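Local atomic coordinates of fibrinogen binding protein (Staphylococcus aureus subsp. aureus Mu50, PDB entry 3DOA), a protein that probably acts in ribosome-associated quality control, as bacterial NFACT proteins do, and may bind fibrinogen. Residues M1-L6 against G200-I205; P236-F240 against Y266-L272. One frame throughout, in Å; residues are numbered along the deposited sequence.

Contact 1 of 2, residues M1-L6 against G200-I205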
loop_
_atom_site.group_PDB
_atom_site.type_symbol
_atom_site.label_atom_id
_atom_site.label_comp_id
_atom_site.label_asym_id
_atom_site.label_seq_id
_atom_site.Cartn_x
_atom_site.Cartn_y
_atom_site.Cartn_z
ATOM N N MET A 1 9.970 3.786 1.450
ATOM C CA MET A 1 9.944 2.659 0.477
ATOM C C MET A 1 9.749 1.238 1.088
ATOM O O MET A 1 9.547 0.306 0.314
ATOM C CB MET A 1 11.183 2.685 -0.488
ATOM C CG MET A 1 10.808 2.112 -1.957
ATOM S SD MET A 1 11.837 2.317 -3.511
ATOM C CE MET A 1 10.809 1.627 -4.902
ATOM N N ALA A 2 9.767 1.043 2.426
ATOM C CA ALA A 2 9.470 -0.317 3.028
ATOM C C ALA A 2 8.005 -0.700 2.923
ATOM O O ALA A 2 7.682 -1.890 2.961
ATOM C CB ALA A 2 9.897 -0.425 4.472
ATOM N N TYR A 3 7.104 0.292 2.811
ATOM C CA TYR A 3 5.725 0.044 2.310
ATOM C C TYR A 3 5.706 -0.227 0.778
ATOM O O TYR A 3 5.451 0.612 0.006
ATOM C CB TYR A 3 4.799 1.182 2.727
ATOM C CG TYR A 3 3.374 0.744 3.115
ATOM C CD1 TYR A 3 2.521 0.103 2.190
ATOM C CD2 TYR A 3 2.878 0.993 4.387
ATOM C CE1 TYR A 3 1.231 -0.256 2.541
ATOM C CE2 TYR A 3 1.610 0.607 4.744
ATOM C CZ TYR A 3 0.787 -0.014 3.827
ATOM O OH TYR A 3 -0.459 -0.410 4.214
ATOM N N ASP A 4 6.135 -1.418 0.415
ATOM C CA ASP A 4 6.051 -2.059 -0.883
ATOM C C ASP A 4 4.688 -2.282 -1.479
ATOM O O ASP A 4 3.656 -2.255 -0.782
ATOM C CB ASP A 4 6.342 -3.542 -0.603
ATOM C CG ASP A 4 7.702 -3.806 -0.422
ATOM O OD1 ASP A 4 8.390 -2.820 -0.174
ATOM O OD2 ASP A 4 8.111 -4.964 -0.552
ATOM N N GLY A 5 4.736 -2.741 -2.720
ATOM C CA GLY A 5 3.691 -3.547 -3.264
ATOM C C GLY A 5 3.362 -4.711 -2.364
ATOM O O GLY A 5 2.242 -4.855 -1.915
ATOM N N LEU A 6 4.336 -5.559 -2.069
ATOM C CA LEU A 6 4.037 -6.795 -1.339
ATOM C C LEU A 6 3.505 -6.540 0.069
ATOM O O LEU A 6 2.602 -7.238 0.543
ATOM C CB LEU A 6 5.251 -7.718 -1.340
ATOM C CG LEU A 6 5.898 -7.961 -2.715
ATOM C CD1 LEU A 6 7.165 -8.513 -2.392
ATOM C CD2 LEU A 6 5.180 -8.943 -3.657
ATOM N N GLY A 200 6.052 -2.733 -7.772
ATOM C CA GLY A 200 5.913 -2.871 -6.338
ATOM C C GLY A 200 7.051 -3.472 -5.541
ATOM O O GLY A 200 6.897 -3.695 -4.340
ATOM N N PHE A 201 8.193 -3.717 -6.165
ATOM C CA PHE A 201 9.374 -4.168 -5.426
ATOM C C PHE A 201 10.073 -3.043 -4.665
ATOM O O PHE A 201 9.865 -1.867 -4.951
ATOM C CB PHE A 201 10.367 -4.842 -6.368
ATOM C CG PHE A 201 10.140 -6.331 -6.552
ATOM C CD1 PHE A 201 9.131 -7.021 -5.850
ATOM C CD2 PHE A 201 10.998 -7.055 -7.376
ATOM C CE1 PHE A 201 8.967 -8.386 -6.007
ATOM C CE2 PHE A 201 10.826 -8.405 -7.529
ATOM C CZ PHE A 201 9.807 -9.068 -6.840
ATOM N N SER A 202 10.854 -3.435 -3.665
ATOM C CA SER A 202 11.705 -2.548 -2.857
ATOM C C SER A 202 13.074 -3.206 -2.673
ATOM O O SER A 202 13.205 -4.472 -2.749
ATOM C CB SER A 202 11.142 -2.385 -1.456
ATOM O OG SER A 202 10.888 -3.675 -0.913
ATOM N N PRO A 203 14.077 -2.374 -2.351
ATOM C CA PRO A 203 15.355 -2.775 -1.863
ATOM C C PRO A 203 15.266 -3.970 -0.900
ATOM O O PRO A 203 15.891 -5.013 -1.137
ATOM C CB PRO A 203 15.797 -1.523 -1.151
ATOM C CG PRO A 203 15.337 -0.488 -2.002
ATOM C CD PRO A 203 14.013 -0.913 -2.430
ATOM N N LEU A 204 14.444 -3.826 0.131
ATOM C CA LEU A 204 14.272 -4.873 1.105
ATOM C C LEU A 204 14.040 -6.195 0.451
ATOM O O LEU A 204 14.781 -7.172 0.733
ATOM C CB LEU A 204 13.109 -4.582 2.040
ATOM C CG LEU A 204 13.415 -3.616 3.185
ATOM C CD1 LEU A 204 12.164 -2.880 3.808
ATOM C CD2 LEU A 204 14.158 -4.443 4.213
ATOM N N ILE A 205 13.045 -6.261 -0.428
ATOM C CA ILE A 205 12.691 -7.564 -0.972
ATOM C C ILE A 205 13.693 -8.018 -2.057
ATOM O O ILE A 205 14.041 -9.215 -2.114
ATOM C CB ILE A 205 11.224 -7.604 -1.470
ATOM C CG1 ILE A 205 10.739 -9.072 -1.570
ATOM C CG2 ILE A 205 11.036 -6.740 -2.739
ATOM C CD1 ILE A 205 10.529 -9.750 -0.201
#

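Contact 2 of 2, residues P236-F240 against Y266-L272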
loop_
_atom_site.group_PDB
_atom_site.type_symbol
_atom_site.label_atom_id
_atom_site.label_comp_id
_atom_site.label_asym_id
_atom_site.label_seq_id
_atom_site.Cartn_x
_atom_site.Cartn_y
_atom_site.Cartn_z
ATOM N N PRO A 236 1.499 -13.348 7.167
ATOM C CA PRO A 236 2.790 -12.740 7.366
ATOM C C PRO A 236 3.249 -12.803 8.808
ATOM O O PRO A 236 2.461 -13.103 9.718
ATOM C CB PRO A 236 2.513 -11.285 7.042
ATOM C CG PRO A 236 1.133 -11.049 7.666
ATOM C CD PRO A 236 0.396 -12.380 7.384
ATOM N N THR A 237 4.531 -12.468 8.974
ATOM C CA THR A 237 5.138 -12.194 10.266
ATOM C C THR A 237 5.427 -10.723 10.405
ATOM O O THR A 237 6.392 -10.170 9.870
ATOM C CB THR A 237 6.378 -12.945 10.391
ATOM O OG1 THR A 237 6.020 -14.327 10.355
ATOM C CG2 THR A 237 7.049 -12.598 11.696
ATOM N N PRO A 238 4.529 -10.062 11.087
ATOM C CA PRO A 238 4.738 -8.651 11.329
ATOM C C PRO A 238 5.974 -8.491 12.198
ATOM O O PRO A 238 5.985 -9.019 13.305
ATOM C CB PRO A 238 3.459 -8.218 12.090
ATOM C CG PRO A 238 2.485 -9.315 11.910
ATOM C CD PRO A 238 3.273 -10.568 11.660
ATOM N N ILE A 239 6.986 -7.774 11.714
ATOM C CA ILE A 239 8.255 -7.740 12.390
ATOM C C ILE A 239 8.976 -6.426 12.323
ATOM O O ILE A 239 9.108 -5.822 11.275
ATOM C CB ILE A 239 9.137 -8.818 11.814
ATOM C CG1 ILE A 239 10.375 -9.014 12.678
ATOM C CG2 ILE A 239 9.483 -8.515 10.354
ATOM C CD1 ILE A 239 10.808 -10.454 12.702
ATOM N N PHE A 240 9.458 -6.022 13.490
ATOM C CA PHE A 240 10.260 -4.798 13.719
ATOM C C PHE A 240 11.720 -5.107 13.900
ATOM O O PHE A 240 12.052 -6.015 14.631
ATOM C CB PHE A 240 9.791 -4.152 15.020
ATOM C CG PHE A 240 10.575 -2.936 15.422
ATOM C CD1 PHE A 240 10.365 -1.714 14.792
ATOM C CD2 PHE A 240 11.495 -2.992 16.460
ATOM C CE1 PHE A 240 11.081 -0.550 15.181
ATOM C CE2 PHE A 240 12.211 -1.847 16.836
ATOM C CZ PHE A 240 11.997 -0.621 16.191
ATOM N N TYR A 266 4.861 -8.885 15.978
ATOM C CA TYR A 266 3.531 -8.475 16.461
ATOM C C TYR A 266 2.353 -9.309 15.899
ATOM O O TYR A 266 2.522 -10.046 14.910
ATOM C CB TYR A 266 3.312 -7.019 16.080
ATOM C CG TYR A 266 4.219 -6.069 16.778
ATOM C CD1 TYR A 266 3.793 -5.407 17.901
ATOM C CD2 TYR A 266 5.492 -5.823 16.307
ATOM C CE1 TYR A 266 4.612 -4.526 18.562
ATOM C CE2 TYR A 266 6.328 -4.946 16.969
ATOM C CZ TYR A 266 5.874 -4.300 18.100
ATOM O OH TYR A 266 6.664 -3.417 18.793
ATOM N N ASP A 267 1.170 -9.151 16.514
ATOM C CA ASP A 267 -0.064 -9.834 16.085
ATOM C C ASP A 267 -0.546 -9.516 14.674
ATOM O O ASP A 267 -1.270 -10.323 14.064
ATOM C CB ASP A 267 -1.214 -9.456 17.003
ATOM C CG ASP A 267 -1.364 -10.393 18.187
ATOM O OD1 ASP A 267 -0.493 -11.295 18.413
ATOM O OD2 ASP A 267 -2.387 -10.215 18.906
ATOM N N SER A 268 -0.186 -8.326 14.188
ATOM C CA SER A 268 -0.720 -7.779 12.964
ATOM C C SER A 268 0.182 -6.671 12.432
ATOM O O SER A 268 1.033 -6.080 13.143
ATOM C CB SER A 268 -2.088 -7.165 13.242
ATOM O OG SER A 268 -1.990 -5.911 13.928
ATOM N N LEU A 269 -0.049 -6.345 11.171
ATOM C CA LEU A 269 0.677 -5.259 10.568
ATOM C C LEU A 269 0.247 -3.925 11.203
ATOM O O LEU A 269 0.966 -2.916 11.113
ATOM C CB LEU A 269 0.445 -5.258 9.063
ATOM C CG LEU A 269 1.183 -6.266 8.163
ATOM C CD1 LEU A 269 1.644 -7.472 8.906
ATOM C CD2 LEU A 269 0.274 -6.658 6.998
ATOM N N ASN A 270 -0.912 -3.914 11.851
ATOM C CA ASN A 270 -1.482 -2.662 12.273
ATOM C C ASN A 270 -0.820 -2.306 13.546
ATOM O O ASN A 270 -0.391 -1.181 13.746
ATOM C CB ASN A 270 -2.968 -2.809 12.402
ATOM C CG ASN A 270 -3.622 -3.002 11.060
ATOM O OD1 ASN A 270 -3.245 -2.381 10.080
ATOM N ND2 ASN A 270 -4.587 -3.875 10.998
ATOM N N ASP A 271 -0.693 -3.301 14.404
ATOM C CA ASP A 271 0.154 -3.194 15.572
ATOM C C ASP A 271 1.580 -2.770 15.185
ATOM O O ASP A 271 2.143 -1.832 15.764
ATOM C CB ASP A 271 0.207 -4.560 16.243
ATOM C CG ASP A 271 -1.060 -4.910 16.970
ATOM O OD1 ASP A 271 -1.883 -4.021 17.142
ATOM O OD2 ASP A 271 -1.252 -6.068 17.397
ATOM N N LEU A 272 2.170 -3.484 14.219
ATOM C CA LEU A 272 3.547 -3.223 13.822
ATOM C C LEU A 272 3.695 -1.743 13.506
ATOM O O LEU A 272 4.531 -1.064 14.059
ATOM C CB LEU A 272 3.915 -4.093 12.619
ATOM C CG LEU A 272 5.235 -3.830 11.877
ATOM C CD1 LEU A 272 6.364 -4.007 12.880
ATOM C CD2 LEU A 272 5.397 -4.729 10.619
#

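Contact 1 of 2, residues M1-L6 against G200-I205
Gly200 begins the contact with the closest backbone approach: its CA lies 3.9 Å from Gly5 CA, and Gly5 N donates a hydrogen bond to Gly200 O at 2.9 Å. Neither site could carry a CB here. An ideal CB built on Gly200 would fall 3.0 Å from Gly5 CA, an ideal CB built on Gly5 would fall 2.7 Å from Gly200 CA, and the positive phi of Gly200 (74°) also disfavours any other residue. The CA-to-CB bond of Phe201 points away, yet its ring swings back, with CE1 4.0 Å from Leu6 CD1, while the backbone O of Phe201 is 3.6 Å from Met1 CE. Ser202 is the polar hub. Its OG donates to Asp4 OD1 at 2.7 Å and accepts a weak capping bond from Ile205 N at 3.4 Å, so the N-cap of helix 203-210 is tied to Asp4, itself the N-cap residue of helix 5-15. Pro203 packs at the margin, its CD 4.0 Å from Met1 SD. Leu204 CD1 sits 3.4 Å from Ala2 CB, and Ile205 closes the interface with CG1 3.7 Å from Leu6 CD1, so the same methyl of Leu6 touches both Phe201 and Ile205. The N-terminus is thus fixed where two helices start. Arg97, just before strand 98-106, donates a hydrogen bond from NH1 to Phe201 O; Met229 of helix 220-232 covers Leu6 and Phe201, Tyr252 of strand 251-252 borders Ser202, Leu204 and Ile205, and Tyr3 turns the other way to bond Leu58 O through its hydroxyl.

Contact 2 of 2, residues P236-F240 against Y266-L272
A single hydrogen bond joins the two backbones: Tyr266 N donates to Pro238 O at 2.9 Å. Apolar packing does the rest, with Pro238 at its centre. Pro238 CG lies 3.6 Å from Leu269 CD1, and Pro238 CB is 4.2 Å from both Tyr266 CB and Leu272 CB. Pro236 adds a second proline ring, its CG 3.8 Å from Leu269 CD1. Further along, Phe240 CB meets the edge of the Tyr266 ring at CE2 (4.1 Å) and Leu272 CD1 (4.0 Å), while the Phe240 ring leads away to a cation-pi contact with Arg275. Within 266-272, Ser268 OG accepts from Asp271 N at 3.0 Å and Asn270 N at 3.1 Å, capping helix 269-276. Because Phe240 is backbone-bonded to Val264, the Pro238-Tyr266 bond carries the same antiparallel register beyond the end of strand 264-265: a small sheet whose outer strand is followed, after the short link Tyr266-Ser268, by an N-capped helix, which sets Leu272 against the central strand 239-240 and Leu269 against the prolines leading into it.

Overall arrangement
Contact 1 is the more buried, its centre about 10 Å from the centre of the chain, against about 15 Å for contact 2, which is only partly buried. Their centres are about 16 Å apart and they do not touch, but they share neighbours. Helix 5-15 starts in contact 1 and presents Phe7, Lys10 and Met11 to Leu269 of contact 2; Tyr252 of strand 251-252 borders Ser202, Leu204 and Ile205 and is backbone-bonded to Ile239. Each opens a helix with a serine N-cap, but only Ser202 also bonds across its interface. Contact 1 adds a backbone bond and a close glycine pair to apolar packing; contact 2 has one backbone bond and proline, leucine and aromatic packing.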